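Local coordinates for maternal effect protein oskar (Drosophila melanogaster, PDB 5A4A) that induces the germline in Drosophila and, through this SGNH-hydrolase-like OSK domain, probably binds RNA in the germ plasm, at residues Y18-Y21 with P26-G29; A37-K42 with I193-V198. All blocks are in the same frame, centred on the assembly; numbering follows the deposited sequence.

Contact 1 of 2, residues Y18-Y21 with P26-G29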
loop_
_atom_site.group_PDB
_atom_site.type_symbol
_atom_site.label_atom_id
_atom_site.label_comp_id
_atom_site.label_asym_id
_atom_site.label_seq_id
_atom_site.Cartn_x
_atom_site.Cartn_y
_atom_site.Cartn_z
ATOM N N TYR A 18 -8.671 -15.602 4.492
ATOM C CA TYR A 18 -7.501 -15.388 5.342
ATOM C C TYR A 18 -6.648 -14.194 4.922
ATOM O O TYR A 18 -5.962 -13.597 5.749
ATOM C CB TYR A 18 -6.613 -16.634 5.330
ATOM C CG TYR A 18 -7.337 -17.900 5.719
ATOM C CD1 TYR A 18 -7.680 -18.144 7.042
ATOM C CD2 TYR A 18 -7.686 -18.847 4.763
ATOM C CE1 TYR A 18 -8.347 -19.299 7.408
ATOM C CE2 TYR A 18 -8.356 -20.009 5.121
ATOM C CZ TYR A 18 -8.681 -20.226 6.445
ATOM O OH TYR A 18 -9.344 -21.373 6.811
ATOM N N ASP A 19 -6.659 -13.870 3.634
ATOM C CA ASP A 19 -5.803 -12.799 3.122
ATOM C C ASP A 19 -6.504 -11.441 3.089
ATOM O O ASP A 19 -7.730 -11.364 3.153
ATOM C CB ASP A 19 -5.270 -13.153 1.732
ATOM C CG ASP A 19 -4.377 -14.384 1.745
ATOM O OD1 ASP A 19 -3.496 -14.489 2.623
ATOM O OD2 ASP A 19 -4.567 -15.257 0.883
ATOM N N ALA A 20 -5.714 -10.377 2.998
ATOM C CA ALA A 20 -6.240 -9.019 3.094
ATOM C C ALA A 20 -7.130 -8.695 1.909
ATOM O O ALA A 20 -6.663 -8.667 0.779
ATOM C CB ALA A 20 -5.099 -8.011 3.184
ATOM N N TYR A 21 -8.416 -8.483 2.190
ATOM C CA TYR A 21 -9.406 -8.072 1.188
ATOM C C TYR A 21 -10.292 -6.951 1.742
ATOM O O TYR A 21 -10.575 -6.897 2.942
ATOM C CB TYR A 21 -10.319 -9.246 0.841
ATOM C CG TYR A 21 -9.851 -10.153 -0.275
ATOM C CD1 TYR A 21 -8.736 -10.967 -0.115
ATOM C CD2 TYR A 21 -10.552 -10.224 -1.480
ATOM C CE1 TYR A 21 -8.321 -11.814 -1.121
ATOM C CE2 TYR A 21 -10.140 -11.073 -2.499
ATOM C CZ TYR A 21 -9.017 -11.861 -2.305
ATOM O OH TYR A 21 -8.586 -12.710 -3.297
ATOM N N PRO A 26 -9.049 -7.680 -3.556
ATOM C CA PRO A 26 -7.757 -7.903 -2.894
ATOM C C PRO A 26 -7.087 -6.560 -2.602
ATOM O O PRO A 26 -7.255 -5.619 -3.379
ATOM C CB PRO A 26 -6.945 -8.662 -3.954
ATOM C CG PRO A 26 -7.980 -9.305 -4.845
ATOM C CD PRO A 26 -9.108 -8.294 -4.895
ATOM N N LEU A 27 -6.379 -6.478 -1.483
ATOM C CA LEU A 27 -5.613 -5.296 -1.112
ATOM C C LEU A 27 -4.151 -5.563 -1.361
ATOM O O LEU A 27 -3.626 -6.595 -0.933
ATOM C CB LEU A 27 -5.785 -4.996 0.372
ATOM C CG LEU A 27 -7.150 -4.501 0.813
ATOM C CD1 LEU A 27 -7.205 -4.478 2.327
ATOM C CD2 LEU A 27 -7.384 -3.108 0.247
ATOM N N MET A 28 -3.479 -4.624 -2.017
ATOM C CA MET A 28 -2.027 -4.731 -2.163
ATOM C C MET A 28 -1.363 -3.526 -1.524
ATOM O O MET A 28 -1.741 -2.398 -1.790
ATOM C CB MET A 28 -1.619 -4.828 -3.633
ATOM C CG MET A 28 -0.100 -4.904 -3.806
ATOM S SD MET A 28 0.409 -5.524 -5.421
ATOM C CE MET A 28 -0.028 -4.163 -6.509
ATOM N N GLY A 29 -0.382 -3.754 -0.668
ATOM C CA GLY A 29 0.241 -2.631 0.007
ATOM C C GLY A 29 1.306 -3.087 0.977
ATOM O O GLY A 29 1.717 -4.229 0.938
HETATM O O HOH W 1 -4.370 -9.236 -0.699
#
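Ala20 and Leu27 share the one direct backbone hydrogen bond between these segments. Leu27 N donates to Ala20 O at 3.2 Å. Water 1 donates to the same oxygen, 2.8 Å from Ala20 O, and also to Leu27 O. Two donors therefore hold Ala20 O, and the water links Ala20, in the loop before strand 21-22, to strand 25-29 where the backbones begin to diverge. Tyr21 and Pro26 form an antiparallel non-hydrogen-bonded pair, and their side chains lie on the same face of the sheet.

A CH-pi contact joins this pair. Pro26 CA sits over the centre of the Tyr21 ring, 3.9 Å from its centroid. The Tyr21 CG lies beside its own backbone N (chi1 -88°), which lays the ring over the proline. Further along the ring, Tyr21 CE2 meets Pro26 CG at 3.6 Å. An alanine in place of Tyr21 would remove this ring and would probably leave the Pro26 CA and CG without their aromatic partner.

Apolar packing continues on the other face, where Ala20 CB and Leu27 CB are 4.2 Å apart. Leu27 also packs on Met33 of helix 31-40 and on Cys57. Strand 25-29 bonds to Ile82 in the parallel part of the sheet, consistent with an SGNH-hydrolase-like fold. The hairpin thus keeps its polar link at the backbone, between two apolar faces.

Contact 2 of 2, residues A37-K42 with I193-V198. With SO4 (sulfate ion), chain F; SO4 (sulfate ion), chain B.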
loop_
_atom_site.group_PDB
_atom_site.type_symbol
_atom_site.label_atom_id
_atom_site.label_comp_id
_atom_site.label_asym_id
_atom_site.label_seq_id
_atom_site.Cartn_x
_atom_site.Cartn_y
_atom_site.Cartn_z
ATOM N N ALA A 37 -5.935 -3.863 7.548
ATOM C CA ALA A 37 -6.648 -5.119 7.320
ATOM C C ALA A 37 -6.682 -6.012 8.557
ATOM O O ALA A 37 -7.679 -6.700 8.808
ATOM C CB ALA A 37 -6.050 -5.863 6.131
ATOM N N ARG A 38 -5.603 -5.992 9.335
ATOM C CA ARG A 38 -5.529 -6.815 10.541
ATOM C C ARG A 38 -6.543 -6.325 11.561
ATOM O O ARG A 38 -7.247 -7.107 12.202
ATOM C CB ARG A 38 -4.125 -6.754 11.136
ATOM C CG ARG A 38 -3.957 -7.524 12.435
ATOM C CD ARG A 38 -4.206 -9.006 12.239
ATOM N NE ARG A 38 -3.645 -9.769 13.353
ATOM C CZ ARG A 38 -3.561 -11.093 13.386
ATOM N NH1 ARG A 38 -4.017 -11.803 12.367
ATOM N NH2 ARG A 38 -3.011 -11.708 14.440
ATOM N N MET A 39 -6.641 -5.011 11.685
ATOM C CA MET A 39 -7.501 -4.424 12.707
ATOM C C MET A 39 -8.967 -4.289 12.316
ATOM O O MET A 39 -9.847 -4.363 13.183
ATOM C CB MET A 39 -6.950 -3.062 13.135
ATOM C CG MET A 39 -5.538 -3.123 13.700
ATOM S SD MET A 39 -5.354 -4.220 15.117
ATOM C CE MET A 39 -6.307 -3.321 16.325
ATOM N N GLU A 40 -9.234 -4.084 11.026
ATOM C CA GLU A 40 -10.575 -3.737 10.584
ATOM C C GLU A 40 -11.195 -4.789 9.668
ATOM O O GLU A 40 -12.412 -4.836 9.528
ATOM C CB GLU A 40 -10.559 -2.385 9.860
ATOM C CG GLU A 40 -9.889 -1.269 10.641
ATOM C CD GLU A 40 -10.567 -0.996 11.967
ATOM O OE1 GLU A 40 -11.801 -1.171 12.055
ATOM O OE2 GLU A 40 -9.862 -0.614 12.928
ATOM N N LEU A 41 -10.366 -5.634 9.055
ATOM C CA LEU A 41 -10.857 -6.538 8.008
ATOM C C LEU A 41 -10.605 -8.028 8.269
ATOM O O LEU A 41 -10.710 -8.846 7.352
ATOM C CB LEU A 41 -10.288 -6.127 6.638
ATOM C CG LEU A 41 -10.606 -4.692 6.201
ATOM C CD1 LEU A 41 -9.740 -4.284 5.011
ATOM C CD2 LEU A 41 -12.083 -4.550 5.843
ATOM N N LYS A 42 -10.267 -8.368 9.512
ATOM C CA LYS A 42 -10.150 -9.765 9.955
ATOM C C LYS A 42 -9.116 -10.593 9.192
ATOM O O LYS A 42 -9.250 -11.808 9.080
ATOM C CB LYS A 42 -11.511 -10.464 9.883
ATOM C CG LYS A 42 -12.574 -9.818 10.755
ATOM C CD LYS A 42 -13.895 -10.567 10.656
ATOM C CE LYS A 42 -14.855 -10.122 11.746
ATOM N NZ LYS A 42 -16.213 -10.715 11.570
ATOM N N ILE A 193 -9.325 5.835 15.144
ATOM C CA ILE A 193 -9.978 6.922 14.411
ATOM C C ILE A 193 -9.397 7.055 12.997
ATOM O O ILE A 193 -10.134 7.181 12.009
ATOM C CB ILE A 193 -9.832 8.252 15.174
ATOM C CG1 ILE A 193 -10.493 8.149 16.550
ATOM C CG2 ILE A 193 -10.404 9.405 14.368
ATOM C CD1 ILE A 193 -10.101 9.271 17.507
ATOM N N GLY A 194 -8.070 7.030 12.910
ATOM C CA GLY A 194 -7.377 7.120 11.638
ATOM C C GLY A 194 -7.720 5.989 10.694
ATOM O O GLY A 194 -8.018 6.229 9.518
ATOM N N ARG A 195 -7.689 4.759 11.198
ATOM C CA ARG A 195 -8.042 3.607 10.371
ATOM C C ARG A 195 -9.460 3.702 9.846
ATOM O O ARG A 195 -9.725 3.398 8.696
ATOM C CB ARG A 195 -7.871 2.312 11.169
ATOM C CG ARG A 195 -6.445 1.987 11.530
ATOM C CD ARG A 195 -6.319 0.583 12.113
ATOM N NE ARG A 195 -7.084 0.358 13.344
ATOM C CZ ARG A 195 -6.630 0.605 14.571
ATOM N NH1 ARG A 195 -5.446 1.158 14.737
ATOM N NH2 ARG A 195 -7.373 0.330 15.634
ATOM N N GLN A 196 -10.386 4.114 10.695
ATOM C CA GLN A 196 -11.765 4.202 10.236
ATOM C C GLN A 196 -11.952 5.311 9.205
ATOM O O GLN A 196 -12.692 5.127 8.252
ATOM C CB GLN A 196 -12.773 4.319 11.388
ATOM C CG GLN A 196 -14.180 3.820 11.006
ATOM C CD GLN A 196 -14.200 2.373 10.483
ATOM O OE1 GLN A 196 -14.869 2.070 9.492
ATOM N NE2 GLN A 196 -13.481 1.473 11.163
ATOM N N ARG A 197 -11.260 6.439 9.368
ATOM C CA ARG A 197 -11.336 7.509 8.359
ATOM C C ARG A 197 -10.851 7.039 6.987
ATOM O O ARG A 197 -11.495 7.318 5.976
ATOM C CB ARG A 197 -10.575 8.764 8.800
ATOM C CG ARG A 197 -11.305 9.578 9.871
ATOM C CD ARG A 197 -10.420 10.691 10.444
ATOM N NE ARG A 197 -10.247 11.813 9.530
ATOM C CZ ARG A 197 -11.095 12.833 9.442
ATOM N NH1 ARG A 197 -12.181 12.861 10.195
ATOM N NH2 ARG A 197 -10.871 13.817 8.587
ATOM N N VAL A 198 -9.723 6.333 6.962
ATOM C CA VAL A 198 -9.145 5.847 5.698
ATOM C C VAL A 198 -10.066 4.818 5.057
ATOM O O VAL A 198 -10.364 4.896 3.868
ATOM C CB VAL A 198 -7.751 5.232 5.898
ATOM C CG1 VAL A 198 -7.303 4.463 4.646
ATOM C CG2 VAL A 198 -6.740 6.317 6.270
HETATM S S SO4 F . -2.343 -15.076 12.866
HETATM O O1 SO4 F . -2.680 -14.490 14.154
HETATM O O2 SO4 F . -0.923 -14.887 12.593
HETATM O O3 SO4 F . -2.664 -16.498 12.883
HETATM O O4 SO4 F . -3.118 -14.430 11.802
HETATM S S SO4 B . -5.489 2.069 18.513
HETATM O O1 SO4 B . -4.729 2.005 19.756
HETATM O O2 SO4 B . -6.203 0.820 18.292
HETATM O O3 SO4 B . -6.467 3.153 18.591
HETATM O O4 SO4 B . -4.549 2.286 17.421
HETATM O O HOH W 2 -9.786 -1.447 15.535
HETATM O O HOH W 3 -11.335 1.687 13.383
#
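Arg195 meets both Met39 and Glu40, and it is the first residue of 193-198 to reach across. Its NE donates to Glu40 OE2 at 3.0 Å, forming a salt bridge. The carboxylate uses its anti lone pair, and its plane is turned only 20° from the guanidinium plane. A bend in the arginine chain (chi3 -61°) helps to bring NE to the acid. Water 2 adds a second link, accepting from Arg195 NH2 and donating to Glu40 OE2 at 2.7 Å.

Met39 lies over one face of the same guanidinium. Its CG stands 3.8 Å above the plane, toward the rim, and Met39 CB comes within 3.4 Å of Arg195 NE. At the edge, Arg195 NH1 and NH2 both donate to one sulfate, through its O4 and O2; NH2 lies 2.9 Å from O2. The ion is probably from the crystallisation liquor. Trp190 O takes a further bond from NH1. Held by the acid, the sulfate and Trp190 O, the guanidinium is probably kept from turning.

Gln196 comes next. Its NE2 lies 3.3 Å from Glu40 OE1, with the amide and carboxylate planes 77° apart. Water 3 accepts from Gln196 NE2 and makes a weak bond to Glu40 OE2. The amide oxygen of Gln196 is held by Gln200.

This is a partly buried helix-helix contact made mainly of polar side chains. It joins the C-terminal part of helix 31-40, which follows strand 25-29, to the start of helix 192-204, the last in the chain. Arg195 also packs on Tyr35 and Leu36, one turn earlier in helix 31-40.

In the fold
The two contacts meet through helix 31-40, which follows strand 25-29 in the chain. Contact 1 is the more buried. It belongs to the sheet, where strand 25-29 runs parallel to strands 56-58 and 80-84, and rests on a backbone hydrogen bond, a bridging water, a CH-pi contact and apolar packing. Contact 2 is only partly buried. It joins two helices far apart in sequence by a salt bridge, bridging waters and Met39 packed on the arginine. Their centres lie about 13 Å apart, yet they touch: Ala20 CB packs on Ala37 CB at 3.8 Å, and Leu27 CD1 on Leu41 CD1 at 3.7 Å. One side of helix 31-40 therefore rests on the hairpin, while Met39 and Glu40 face helix 192-204.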